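Local coordinates for biofilm-associated surface protein (Staphylococcus aureus, PDB 7C7U) that is a cell wall-anchored surface protein that promotes biofilm formation, probably through functional amyloid assembly under the control of bound calcium, at residues I53-H58 / T85-N90; D193-L198 / T363-L368; N249-N254 / I313-A318; D260-I265 / L294-V299; G482-S487 / I498-P503. One frame throughout, in Å; residues are numbered along the deposited sequence.

Overall arrangement
Interactions 2, 3 and 4 belong to one beta sandwich in the middle of the chain. Interactions 2 and 3 have centres about 17 Å apart and touch directly, because strands 359-369 and 252-257 are neighbours in one sheet; Tyr367 O lies 2.9 Å from Asn254 N. Interaction 4, also about 17 Å from interaction 2 between centres, meets it where Phe364 packs on Leu261, and along the chain it is nested inside the loop closed by interaction 3. Interaction 1 sits in the preceding N-terminal sheet, about 23 Å from interaction 2 between centres. Interaction 5 lies in a separate C-terminal domain, its centre about 57 Å from that of interaction 1, with the side chain of Ile500 about 9 Å from a bound calcium ion.

Interaction 1: residues I53-H58 / T85-N90; sequences IPFDLH and TKISAN
Phe55 makes all the close approaches between 53-58 and 85-90, reaching across with the far end of its ring. Phe55 CZ lies 4.0 Å from CG2 of Ile87 and 3.8 Å from the carbonyl O of Ser88, and Phe55 CE2 comes to 4.2 Å from CB of Ala89. All three partners meet the ring obliquely. The Phe55 CG is held between the backbone N and the carbonyl carbon (chi1 66°), a position that brings the ring end nearer to the other strand than its CB direction alone suggests. The Phe55 and Ile87 side chains cross at about a right angle, with the CG2 branch doing the touching. This buried patch is compact, but the contact slackens quickly around it. The Leu57 side chain heads toward 85-90 but stops short of contact, the CB of Ser88 is directed away, and Pro54 and Thr85 at the margins are exposed. The strand axes pass 8.2 Å apart at 54°, without backbone bonding between them. Strand 133-144 pairs antiparallel with both 52-61 and 84-90, and Phe55 also packs on its Ile142 while meeting the ring of Phe37 at about 45°; Ile87 in turn rests against Leu76 of strand 70-76.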
# COMPACT_ATOMS: atom_id res chain seq x y z
N ILE A 53 -22.09 9.62 19.04
CA ILE A 53 -21.45 10.59 18.17
C ILE A 53 -22.33 10.75 16.94
O ILE A 53 -22.48 9.80 16.16
CB ILE A 53 -20.03 10.16 17.78
CG1 ILE A 53 -19.14 10.05 19.02
CG2 ILE A 53 -19.42 11.16 16.79
CD1 ILE A 53 -17.78 9.41 18.71
N PRO A 54 -22.96 11.90 16.74
CA PRO A 54 -23.82 12.08 15.57
C PRO A 54 -23.02 12.48 14.34
O PRO A 54 -21.91 13.01 14.43
CB PRO A 54 -24.75 13.21 16.01
CG PRO A 54 -23.85 14.07 16.83
CD PRO A 54 -22.93 13.11 17.57
N PHE A 55 -23.60 12.22 13.17
CA PHE A 55 -22.97 12.61 11.92
C PHE A 55 -24.01 12.73 10.82
O PHE A 55 -25.09 12.13 10.88
CB PHE A 55 -21.86 11.62 11.50
CG PHE A 55 -22.35 10.23 11.15
CD1 PHE A 55 -22.46 9.25 12.14
CD2 PHE A 55 -22.62 9.89 9.84
CE1 PHE A 55 -22.88 7.97 11.82
CE2 PHE A 55 -23.04 8.62 9.50
CZ PHE A 55 -23.17 7.64 10.49
N ASP A 56 -23.64 13.48 9.79
CA ASP A 56 -24.26 13.39 8.48
C ASP A 56 -23.22 12.84 7.52
O ASP A 56 -22.02 12.93 7.76
CB ASP A 56 -24.76 14.75 7.98
CG ASP A 56 -25.82 15.35 8.90
OD1 ASP A 56 -26.74 14.61 9.32
OD2 ASP A 56 -25.72 16.54 9.21
N LEU A 57 -23.69 12.26 6.43
CA LEU A 57 -22.81 11.77 5.38
C LEU A 57 -23.30 12.36 4.06
O LEU A 57 -24.45 12.15 3.69
CB LEU A 57 -22.81 10.24 5.36
CG LEU A 57 -21.73 9.52 4.56
CD1 LEU A 57 -20.31 9.96 4.92
CD2 LEU A 57 -21.91 8.03 4.79
N HIS A 58 -22.44 13.13 3.39
CA HIS A 58 -22.81 13.79 2.14
C HIS A 58 -22.09 13.15 0.97
O HIS A 58 -20.93 12.75 1.08
CB HIS A 58 -22.47 15.29 2.17
CG HIS A 58 -22.89 16.00 3.41
ND1 HIS A 58 -24.15 16.54 3.58
CD2 HIS A 58 -22.19 16.32 4.53
CE1 HIS A 58 -24.22 17.13 4.76
NE2 HIS A 58 -23.05 17.01 5.36
N THR A 85 -21.20 -0.02 19.49
CA THR A 85 -22.22 -1.06 19.52
C THR A 85 -23.09 -1.06 18.28
O THR A 85 -23.58 -2.12 17.87
CB THR A 85 -23.11 -0.88 20.76
OG1 THR A 85 -23.92 0.29 20.60
CG2 THR A 85 -22.25 -0.71 22.01
N LYS A 86 -23.27 0.10 17.64
CA LYS A 86 -24.13 0.21 16.48
C LYS A 86 -23.78 1.49 15.74
O LYS A 86 -23.52 2.53 16.37
CB LYS A 86 -25.61 0.24 16.90
CG LYS A 86 -26.59 0.07 15.75
CD LYS A 86 -28.00 -0.12 16.29
CE LYS A 86 -29.01 -0.14 15.17
NZ LYS A 86 -30.42 -0.02 15.65
N ILE A 87 -23.81 1.43 14.41
CA ILE A 87 -23.72 2.60 13.55
C ILE A 87 -24.89 2.54 12.58
O ILE A 87 -25.17 1.48 12.00
CB ILE A 87 -22.40 2.68 12.77
CG1 ILE A 87 -21.18 2.63 13.71
CG2 ILE A 87 -22.34 3.97 11.94
CD1 ILE A 87 -19.87 2.73 12.97
N SER A 88 -25.59 3.66 12.42
CA SER A 88 -26.72 3.72 11.51
C SER A 88 -26.93 5.16 11.06
O SER A 88 -26.48 6.10 11.71
CB SER A 88 -28.00 3.19 12.16
OG SER A 88 -28.39 4.06 13.21
N ALA A 89 -27.65 5.30 9.95
CA ALA A 89 -28.01 6.60 9.40
C ALA A 89 -29.25 6.43 8.54
O ALA A 89 -29.54 5.34 8.05
CB ALA A 89 -26.86 7.20 8.58
N ASN A 90 -29.95 7.54 8.33
CA ASN A 90 -31.10 7.57 7.43
C ASN A 90 -30.63 7.74 5.99
O ASN A 90 -29.84 8.64 5.72
CB ASN A 90 -32.03 8.73 7.77
CG ASN A 90 -32.70 8.57 9.10
OD1 ASN A 90 -32.65 7.50 9.70
ND2 ASN A 90 -33.35 9.62 9.57

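Interaction 2: residues D193-L198 / T363-L368; sequences DDLVNL and TFAGYL
Helix 193-198 lies over a strand of a four-stranded antiparallel sheet in a beta sandwich, where Leu195 and Leu198 pack on Ala365 and Tyr367. The helix and strand segments run roughly the same way, 25° apart, with their axes 11.4 Å from each other. Tyr367 has the largest share of the contact and meets both leucines. Its CB points toward the helix but, like CG, has no close partner there; a chi1 of 56° tucks the side chain over its own backbone and turns the ring toward the two leucines. Beyond that, Tyr367 CD2 is only grazed by Leu198 CD1, whereas Tyr367 CE2 meets both methyls of Leu198, with Leu198 CD2 at 3.8 Å. Across the ring, Tyr367 CE1 is shared by Leu198 CD1 and by Leu195 CD2, which arrives obliquely at 4.2 Å. At the far end, Tyr367 CZ comes to 3.4 Å from Leu198 CD1, and the hydroxyl OH lies 3.6 Å from the same methyl. The Leu198 and Tyr367 side chains cross at about a right angle; CD1 of the leucine lies over the face while its CD2 reaches only the CE2 side. One turn earlier, the other branch of Leu195 descends on the strand, CD1 to Ala365 CB at 4.0 Å. Asp194 links the same helix to the adjoining strand through a hydrogen bond from Gln256 NE2 to its OD2. Between the two segments the contact is apolar, and it includes a CH-pi interaction: Leu198 CD1 sits over one face of the Tyr367 ring, 3.8 Å from the centroid and 29° off the normal.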
# COMPACT_ATOMS: atom_id res chain seq x y z
N ASP A 193 -7.98 23.36 20.15
CA ASP A 193 -8.59 24.58 20.68
C ASP A 193 -8.66 25.69 19.64
O ASP A 193 -9.63 26.45 19.62
CB ASP A 193 -7.86 25.02 21.95
CG ASP A 193 -6.36 25.16 21.76
OD1 ASP A 193 -5.81 24.54 20.83
OD2 ASP A 193 -5.73 25.86 22.58
N ASP A 194 -7.69 25.77 18.73
CA ASP A 194 -7.76 26.83 17.73
C ASP A 194 -8.91 26.59 16.74
O ASP A 194 -9.66 27.51 16.42
CB ASP A 194 -6.42 27.01 17.03
CG ASP A 194 -5.92 25.76 16.30
OD1 ASP A 194 -6.29 24.60 16.63
OD2 ASP A 194 -5.13 25.97 15.38
N LEU A 195 -9.08 25.34 16.31
CA LEU A 195 -10.17 25.01 15.39
C LEU A 195 -11.53 25.12 16.08
O LEU A 195 -12.52 25.49 15.44
CB LEU A 195 -9.96 23.60 14.82
CG LEU A 195 -8.67 23.38 14.00
CD1 LEU A 195 -8.66 22.01 13.30
CD2 LEU A 195 -8.45 24.48 12.96
N VAL A 196 -11.62 24.77 17.36
CA VAL A 196 -12.88 24.91 18.10
C VAL A 196 -13.27 26.37 18.23
O VAL A 196 -14.45 26.73 18.07
CB VAL A 196 -12.76 24.23 19.48
CG1 VAL A 196 -13.86 24.74 20.45
CG2 VAL A 196 -12.82 22.73 19.34
N ASN A 197 -12.30 27.25 18.51
CA ASN A 197 -12.61 28.68 18.57
C ASN A 197 -13.08 29.21 17.23
O ASN A 197 -13.91 30.13 17.17
CB ASN A 197 -11.39 29.47 19.05
CG ASN A 197 -11.04 29.19 20.51
OD1 ASN A 197 -11.77 28.50 21.21
ND2 ASN A 197 -9.91 29.73 20.96
N LEU A 198 -12.53 28.68 16.13
CA LEU A 198 -12.97 29.09 14.81
C LEU A 198 -14.41 28.68 14.56
O LEU A 198 -15.24 29.49 14.12
CB LEU A 198 -12.03 28.50 13.74
CG LEU A 198 -10.73 29.29 13.52
CD1 LEU A 198 -9.62 28.36 12.99
CD2 LEU A 198 -10.98 30.45 12.55
N THR A 363 -1.90 14.60 10.32
CA THR A 363 -3.18 15.28 10.20
C THR A 363 -2.99 16.68 9.64
O THR A 363 -1.92 17.27 9.77
CB THR A 363 -3.91 15.32 11.55
OG1 THR A 363 -3.04 15.83 12.54
CG2 THR A 363 -4.36 13.92 11.94
N PHE A 364 -4.04 17.17 8.97
CA PHE A 364 -4.03 18.44 8.25
C PHE A 364 -5.39 19.11 8.42
O PHE A 364 -6.38 18.44 8.76
CB PHE A 364 -3.74 18.27 6.76
CG PHE A 364 -2.60 17.34 6.49
CD1 PHE A 364 -2.79 15.97 6.51
CD2 PHE A 364 -1.34 17.85 6.29
CE1 PHE A 364 -1.72 15.10 6.29
CE2 PHE A 364 -0.26 16.98 6.07
CZ PHE A 364 -0.47 15.62 6.07
N ALA A 365 -5.42 20.42 8.20
CA ALA A 365 -6.67 21.19 8.22
C ALA A 365 -6.59 22.34 7.22
O ALA A 365 -5.51 22.86 6.92
CB ALA A 365 -7.00 21.73 9.62
N GLY A 366 -7.76 22.76 6.73
CA GLY A 366 -7.87 23.90 5.84
C GLY A 366 -9.22 24.57 6.07
O GLY A 366 -10.18 23.92 6.47
N TYR A 367 -9.26 25.87 5.86
CA TYR A 367 -10.49 26.64 6.10
C TYR A 367 -10.33 28.02 5.49
O TYR A 367 -9.22 28.51 5.28
CB TYR A 367 -10.85 26.74 7.60
CG TYR A 367 -9.76 27.34 8.48
CD1 TYR A 367 -8.70 26.54 8.95
CD2 TYR A 367 -9.79 28.67 8.84
CE1 TYR A 367 -7.71 27.09 9.75
CE2 TYR A 367 -8.80 29.23 9.64
CZ TYR A 367 -7.77 28.42 10.10
OH TYR A 367 -6.78 28.98 10.88
N LEU A 368 -11.48 28.65 5.19
CA LEU A 368 -11.55 30.02 4.71
C LEU A 368 -11.95 30.93 5.86
O LEU A 368 -12.76 30.57 6.71
CB LEU A 368 -12.57 30.15 3.56
CG LEU A 368 -12.14 29.46 2.25
CD1 LEU A 368 -13.33 29.16 1.34
CD2 LEU A 368 -11.14 30.37 1.56

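Interaction 3: residues N249-N254 / I313-A318; sequences NQWAYN and IEFNNA
Ile313 and Tyr253 meet through the reach of one extended branch: CD1 of Ile313 is 4.1 Å from CB of Tyr253. The isoleucine CG1 lies anti to the carbonyl carbon and CD1 continues outward (chi2 169°), while CG2, on the other branch, lies 3.6 Å above the centre of the Phe315 ring. One side chain thus serves two aromatic neighbours. Tyr253 has its CG anti to the backbone N (chi1 -175°), and the ring runs on past Ile313 to a hydrogen bond between OH and Gln233 OE1. Both segments belong to a beta sandwich: 252-254 opens a strand of the four-stranded sheet, and 313-318 lies in the loop between strand 301-305 of that sheet and strand 323-331 of the facing one. Ile313 and Tyr253 both rest on Val325 of the latter strand. Farther along, CZ of Phe315 comes to 4.5 Å from CE3 of Trp251, a loose and oblique approach of two rings. Trp251 NE1 is hydrogen-bonded to Glu205 OE2. Behind Phe315 the loop curls tightly, and Asn316 N donates to OE2 of Glu314 at 2.8 Å on the anti side of the carboxylate.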
# COMPACT_ATOMS: atom_id res chain seq x y z
N ASN A 249 -12.24 43.40 1.43
CA ASN A 249 -13.01 42.34 2.06
C ASN A 249 -12.62 40.95 1.56
O ASN A 249 -13.38 40.00 1.77
CB ASN A 249 -14.50 42.57 1.83
CG ASN A 249 -14.99 43.82 2.54
OD1 ASN A 249 -14.35 44.31 3.46
ND2 ASN A 249 -16.13 44.34 2.10
N GLN A 250 -11.48 40.81 0.89
CA GLN A 250 -11.05 39.51 0.39
C GLN A 250 -10.90 38.50 1.52
O GLN A 250 -10.45 38.82 2.62
CB GLN A 250 -9.73 39.62 -0.37
CG GLN A 250 -9.83 40.31 -1.72
CD GLN A 250 -10.66 39.56 -2.74
OE1 GLN A 250 -10.53 38.35 -2.91
NE2 GLN A 250 -11.52 40.29 -3.45
N TRP A 251 -11.29 37.26 1.24
CA TRP A 251 -11.11 36.17 2.16
C TRP A 251 -9.66 35.67 2.14
O TRP A 251 -8.87 35.97 1.24
CB TRP A 251 -12.04 35.02 1.79
CG TRP A 251 -13.50 35.28 2.01
CD1 TRP A 251 -14.09 36.42 2.54
CD2 TRP A 251 -14.57 34.39 1.70
NE1 TRP A 251 -15.46 36.27 2.55
CE2 TRP A 251 -15.78 35.04 2.04
CE3 TRP A 251 -14.62 33.11 1.14
CZ2 TRP A 251 -17.02 34.44 1.88
CZ3 TRP A 251 -15.86 32.52 0.97
CH2 TRP A 251 -17.04 33.18 1.33
N ALA A 252 -9.32 34.83 3.13
CA ALA A 252 -8.03 34.15 3.12
C ALA A 252 -8.24 32.64 3.21
O ALA A 252 -9.17 32.17 3.86
CB ALA A 252 -7.15 34.61 4.28
N TYR A 253 -7.34 31.88 2.56
CA TYR A 253 -7.27 30.44 2.74
C TYR A 253 -6.18 30.12 3.76
O TYR A 253 -5.06 30.62 3.66
CB TYR A 253 -6.99 29.72 1.42
CG TYR A 253 -7.04 28.22 1.57
CD1 TYR A 253 -8.22 27.59 1.94
CD2 TYR A 253 -5.89 27.43 1.35
CE1 TYR A 253 -8.27 26.23 2.11
CE2 TYR A 253 -5.94 26.08 1.52
CZ TYR A 253 -7.12 25.48 1.88
OH TYR A 253 -7.16 24.12 2.02
N ASN A 254 -6.52 29.25 4.72
CA ASN A 254 -5.67 28.92 5.86
C ASN A 254 -5.44 27.42 5.88
O ASN A 254 -6.35 26.65 5.58
CB ASN A 254 -6.34 29.38 7.18
CG ASN A 254 -6.76 30.83 7.14
OD1 ASN A 254 -6.04 31.71 7.63
ND2 ASN A 254 -7.91 31.11 6.53
N ILE A 313 -8.30 30.19 -6.14
CA ILE A 313 -9.25 29.13 -5.85
C ILE A 313 -10.34 29.17 -6.91
O ILE A 313 -10.92 30.24 -7.16
CB ILE A 313 -9.85 29.27 -4.44
CG1 ILE A 313 -8.78 28.99 -3.38
CG2 ILE A 313 -11.06 28.34 -4.26
CD1 ILE A 313 -9.21 29.37 -1.98
N GLU A 314 -10.64 28.02 -7.50
CA GLU A 314 -11.75 27.87 -8.43
C GLU A 314 -13.03 27.66 -7.61
O GLU A 314 -13.33 26.54 -7.16
CB GLU A 314 -11.50 26.71 -9.39
CG GLU A 314 -12.70 26.41 -10.28
CD GLU A 314 -13.13 27.62 -11.12
OE1 GLU A 314 -12.57 27.82 -12.22
OE2 GLU A 314 -13.99 28.41 -10.66
N PHE A 315 -13.79 28.73 -7.42
CA PHE A 315 -15.02 28.62 -6.65
C PHE A 315 -16.21 28.14 -7.47
O PHE A 315 -17.31 28.06 -6.91
CB PHE A 315 -15.38 29.97 -6.03
CG PHE A 315 -14.57 30.32 -4.82
CD1 PHE A 315 -14.85 29.74 -3.59
CD2 PHE A 315 -13.56 31.27 -4.90
CE1 PHE A 315 -14.12 30.10 -2.45
CE2 PHE A 315 -12.83 31.62 -3.78
CZ PHE A 315 -13.11 31.04 -2.54
N ASN A 316 -16.02 27.82 -8.75
CA ASN A 316 -17.12 27.48 -9.67
C ASN A 316 -18.27 28.49 -9.52
O ASN A 316 -19.41 28.13 -9.26
CB ASN A 316 -17.60 26.05 -9.42
CG ASN A 316 -16.46 25.04 -9.42
OD1 ASN A 316 -15.66 25.01 -10.35
ND2 ASN A 316 -16.40 24.22 -8.39
N ASN A 317 -17.93 29.76 -9.69
CA ASN A 317 -18.90 30.84 -9.45
C ASN A 317 -20.18 30.67 -10.27
O ASN A 317 -20.15 30.45 -11.49
CB ASN A 317 -18.25 32.19 -9.74
CG ASN A 317 -17.22 32.57 -8.71
OD1 ASN A 317 -17.30 32.14 -7.55
ND2 ASN A 317 -16.23 33.36 -9.11
N ALA A 318 -21.32 30.76 -9.57
CA ALA A 318 -22.67 30.66 -10.11
C ALA A 318 -23.00 29.27 -10.61
O ALA A 318 -24.00 29.10 -11.30
CB ALA A 318 -22.92 31.69 -11.21

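Interaction 4: residues D260-I265 / L294-V299; sequences DLLPYI and LTIDEV
The flat groups that Leu262 meets across this contact are backbone peptides rather than rings: Leu262 CD1 lies 3.4 Å from Glu298 O, and Leu262 CD1 is 4.0 Å from Asp297 O. The Tyr264 ring, within the 3-10 segment, turns elsewhere, with Pro263 CB 4.1 Å above one face, offset toward the rim, and Asp260 O in plane at its edge. The carboxylate of Asp297 is approached by Val299 N from above its plane, OD1 accepting at 3.0 Å in an Asx turn. Asn301 N donates to the same oxygen, so two backbone bonds grip it and tie down the bend whose carbonyls Leu262 touches. The other leucine methyl, CD2, packs 3.6 Å from CD1 of Ile296, the two side chains running antiparallel to one another and overlapping at their ends. In Ile296 a chi1 of 40° swings the longer branch toward Leu262. Both segments connect the two sheets of the sandwich: 260-265 leads from strand 252-257 to 265-272, and 294-299 from strand 290-294 to 301-305. Tyr255 and Ile257 lie against Ile296 on the sheet side. Across the contact the chemistry is that of one leucine's methyls against an isoleucine and carbonyl oxygens, with no polar bond. This implies that between these two segments only van der Waals contact acts at the surface, while the polar bonding keeps each turn in shape.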
# COMPACT_ATOMS: atom_id res chain seq x y z
N ASP A 260 5.18 17.02 12.13
CA ASP A 260 6.15 15.93 11.95
C ASP A 260 6.53 15.69 10.50
O ASP A 260 7.51 14.99 10.25
CB ASP A 260 5.63 14.62 12.54
CG ASP A 260 5.55 14.66 14.04
OD1 ASP A 260 6.30 15.46 14.63
OD2 ASP A 260 4.76 13.90 14.63
N LEU A 261 5.79 16.23 9.53
CA LEU A 261 6.23 16.12 8.15
C LEU A 261 7.24 17.18 7.78
O LEU A 261 7.92 17.04 6.76
CB LEU A 261 5.02 16.19 7.21
CG LEU A 261 4.22 14.90 7.10
CD1 LEU A 261 3.05 15.07 6.14
CD2 LEU A 261 5.15 13.78 6.62
N LEU A 262 7.36 18.24 8.57
CA LEU A 262 8.19 19.38 8.18
C LEU A 262 9.63 19.01 7.82
O LEU A 262 10.15 19.60 6.85
CB LEU A 262 8.17 20.43 9.29
CG LEU A 262 6.82 21.07 9.62
CD1 LEU A 262 7.05 22.35 10.40
CD2 LEU A 262 5.99 21.34 8.37
N PRO A 263 10.32 18.10 8.52
CA PRO A 263 11.68 17.71 8.09
C PRO A 263 11.76 17.10 6.69
O PRO A 263 12.86 16.97 6.14
CB PRO A 263 12.12 16.68 9.15
CG PRO A 263 11.31 17.01 10.35
CD PRO A 263 9.97 17.50 9.82
N TYR A 264 10.64 16.67 6.13
CA TYR A 264 10.63 16.01 4.83
C TYR A 264 10.11 16.90 3.72
O TYR A 264 10.02 16.43 2.58
CB TYR A 264 9.80 14.73 4.90
CG TYR A 264 10.25 13.84 6.02
CD1 TYR A 264 11.30 12.96 5.84
CD2 TYR A 264 9.65 13.91 7.27
CE1 TYR A 264 11.73 12.15 6.86
CE2 TYR A 264 10.08 13.10 8.31
CZ TYR A 264 11.13 12.22 8.09
OH TYR A 264 11.58 11.41 9.09
N ILE A 265 9.72 18.14 4.00
CA ILE A 265 9.12 18.99 2.99
C ILE A 265 10.17 19.94 2.42
O ILE A 265 10.80 20.69 3.17
CB ILE A 265 7.91 19.76 3.55
CG1 ILE A 265 6.82 18.76 3.94
CG2 ILE A 265 7.43 20.73 2.49
CD1 ILE A 265 5.70 19.36 4.80
N LEU A 294 3.43 28.53 -1.10
CA LEU A 294 2.87 28.74 0.23
C LEU A 294 3.97 28.70 1.27
O LEU A 294 4.94 27.94 1.16
CB LEU A 294 1.81 27.68 0.57
CG LEU A 294 0.58 27.62 -0.33
CD1 LEU A 294 -0.24 26.36 -0.05
CD2 LEU A 294 -0.26 28.88 -0.10
N THR A 295 3.81 29.51 2.31
CA THR A 295 4.72 29.48 3.44
C THR A 295 4.00 28.91 4.66
O THR A 295 2.79 29.10 4.82
CB THR A 295 5.28 30.86 3.77
OG1 THR A 295 4.33 31.58 4.55
CG2 THR A 295 5.59 31.63 2.49
N ILE A 296 4.77 28.20 5.49
CA ILE A 296 4.29 27.62 6.74
C ILE A 296 5.21 28.09 7.86
O ILE A 296 6.39 28.35 7.64
CB ILE A 296 4.26 26.08 6.67
CG1 ILE A 296 5.49 25.57 5.92
CG2 ILE A 296 2.99 25.58 6.01
CD1 ILE A 296 5.77 24.10 6.12
N ASP A 297 4.66 28.20 9.07
CA ASP A 297 5.48 28.59 10.21
C ASP A 297 6.06 27.33 10.85
O ASP A 297 5.92 26.22 10.33
CB ASP A 297 4.68 29.47 11.18
CG ASP A 297 3.53 28.75 11.87
OD1 ASP A 297 3.46 27.50 11.85
OD2 ASP A 297 2.66 29.44 12.43
N GLU A 298 6.70 27.48 12.02
CA GLU A 298 7.46 26.37 12.59
C GLU A 298 6.56 25.23 13.04
O GLU A 298 7.07 24.14 13.29
CB GLU A 298 8.31 26.83 13.78
CG GLU A 298 7.56 26.90 15.11
CD GLU A 298 6.71 28.15 15.30
OE1 GLU A 298 6.49 28.89 14.31
OE2 GLU A 298 6.25 28.37 16.44
N VAL A 299 5.25 25.45 13.16
CA VAL A 299 4.33 24.39 13.55
C VAL A 299 3.48 23.92 12.37
O VAL A 299 2.64 23.03 12.54
CB VAL A 299 3.44 24.84 14.72
CG1 VAL A 299 2.29 25.72 14.25
CG2 VAL A 299 2.94 23.63 15.52

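Interaction 5: residues G482-S487 / I498-P503; sequences GTFSVS and IAIDSP
Apolar contacts join the two segments, and Phe484 makes the closest of them. The outer end of its ring meets Ile498, with Phe484 CZ 3.7 Å from Ile498 CG1 and Phe484 CE1 3.7 Å from Ile498 CD1; the two side chains reach toward each other from their separate strands. Ile498 CG1 stands anti to the backbone N (chi1 174°), and a chi2 of 63° then turns CD1 so that both atoms of this longer branch lie against the phenylalanine. The next ring atom, Phe484 CE2, lies 4.0 Å from Ile500 CD1. Both isoleucines approach the ring obliquely. Val486 points the same way but stays farther off, and it packs with both isoleucines on Ala463 of strand 462-466.

Backbone hydrogen bonds bind each strand to others. Phe484 pairs with Gly450, whereas Ile498 pairs with Asn511 and Ile500 with Glu509, a calcium ligand. Strands 483-487 and 494-501 are not neighbours in the sheet, and their side chains meet across its curled interior, consistent with an immunoglobulin-like sandwich.

Charged interactions lie outside this core: Asp501 OD2 forms a salt bridge with Lys464 NZ.

Along 483-487 the side chains alternate, Phe484 and Val486 inward, Ser485 and Ser487 exposed. With hydrocarbon alone meeting across the gap, the contact implies cohesion through burial of apolar surface rather than directional bonds, and it lies close to a calcium site, the Ile500 side chain being about 9 Å from the ion without binding it.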
# COMPACT_ATOMS: atom_id res chain seq x y z
N GLY A 482 10.61 -19.74 -13.63
CA GLY A 482 11.87 -19.66 -12.95
C GLY A 482 12.99 -20.52 -13.53
O GLY A 482 14.15 -20.27 -13.24
N THR A 483 12.66 -21.53 -14.34
CA THR A 483 13.72 -22.39 -14.88
C THR A 483 14.51 -21.68 -15.98
O THR A 483 14.03 -20.75 -16.63
CB THR A 483 13.13 -23.68 -15.45
OG1 THR A 483 12.25 -23.37 -16.54
CG2 THR A 483 12.38 -24.46 -14.39
N PHE A 484 15.74 -22.15 -16.19
CA PHE A 484 16.57 -21.63 -17.27
C PHE A 484 17.50 -22.72 -17.80
O PHE A 484 17.85 -23.67 -17.10
CB PHE A 484 17.37 -20.39 -16.85
CG PHE A 484 18.17 -20.58 -15.59
CD1 PHE A 484 19.42 -21.18 -15.63
CD2 PHE A 484 17.69 -20.11 -14.38
CE1 PHE A 484 20.16 -21.34 -14.47
CE2 PHE A 484 18.42 -20.27 -13.22
CZ PHE A 484 19.66 -20.88 -13.27
N SER A 485 17.91 -22.53 -19.05
CA SER A 485 18.81 -23.43 -19.77
C SER A 485 19.72 -22.54 -20.61
O SER A 485 19.28 -22.00 -21.63
CB SER A 485 18.04 -24.42 -20.63
OG SER A 485 17.02 -25.04 -19.87
N VAL A 486 20.94 -22.32 -20.13
CA VAL A 486 21.90 -21.43 -20.77
C VAL A 486 22.85 -22.28 -21.60
O VAL A 486 23.56 -23.14 -21.05
CB VAL A 486 22.68 -20.60 -19.74
CG1 VAL A 486 23.66 -19.69 -20.45
CG2 VAL A 486 21.72 -19.81 -18.81
N SER A 487 22.91 -22.02 -22.91
CA SER A 487 23.87 -22.70 -23.78
C SER A 487 25.27 -22.14 -23.55
O SER A 487 25.45 -20.92 -23.47
CB SER A 487 23.47 -22.54 -25.25
OG SER A 487 22.36 -23.35 -25.57
N ILE A 498 26.30 -17.95 -11.88
CA ILE A 498 25.01 -17.87 -12.56
C ILE A 498 24.35 -16.60 -12.06
O ILE A 498 24.04 -16.48 -10.86
CB ILE A 498 24.14 -19.12 -12.34
CG1 ILE A 498 22.75 -18.92 -12.97
CG2 ILE A 498 24.06 -19.54 -10.88
CD1 ILE A 498 22.80 -18.74 -14.50
N ALA A 499 24.17 -15.63 -12.96
CA ALA A 499 23.65 -14.31 -12.61
C ALA A 499 22.31 -14.09 -13.29
O ALA A 499 22.17 -14.34 -14.49
CB ALA A 499 24.63 -13.21 -13.03
N ILE A 500 21.33 -13.62 -12.51
CA ILE A 500 19.97 -13.36 -12.96
C ILE A 500 19.77 -11.84 -13.00
O ILE A 500 19.74 -11.18 -11.95
CB ILE A 500 18.93 -14.03 -12.07
CG1 ILE A 500 19.35 -15.47 -11.74
CG2 ILE A 500 17.57 -14.03 -12.75
CD1 ILE A 500 19.41 -16.40 -12.94
N ASP A 501 19.59 -11.32 -14.21
CA ASP A 501 19.61 -9.89 -14.48
C ASP A 501 18.18 -9.41 -14.72
O ASP A 501 17.51 -9.87 -15.65
CB ASP A 501 20.51 -9.60 -15.68
CG ASP A 501 20.68 -8.11 -15.98
OD1 ASP A 501 19.85 -7.28 -15.56
OD2 ASP A 501 21.65 -7.77 -16.68
N SER A 502 17.72 -8.48 -13.88
CA SER A 502 16.45 -7.79 -14.04
C SER A 502 16.67 -6.45 -14.72
O SER A 502 17.70 -5.80 -14.49
CB SER A 502 15.78 -7.57 -12.67
OG SER A 502 14.77 -6.57 -12.73
N PRO A 503 15.77 -6.01 -15.61
CA PRO A 503 15.94 -4.68 -16.23
C PRO A 503 15.64 -3.51 -15.29
O PRO A 503 15.88 -2.36 -15.67
CB PRO A 503 14.94 -4.70 -17.39
CG PRO A 503 13.89 -5.64 -16.95
CD PRO A 503 14.58 -6.71 -16.11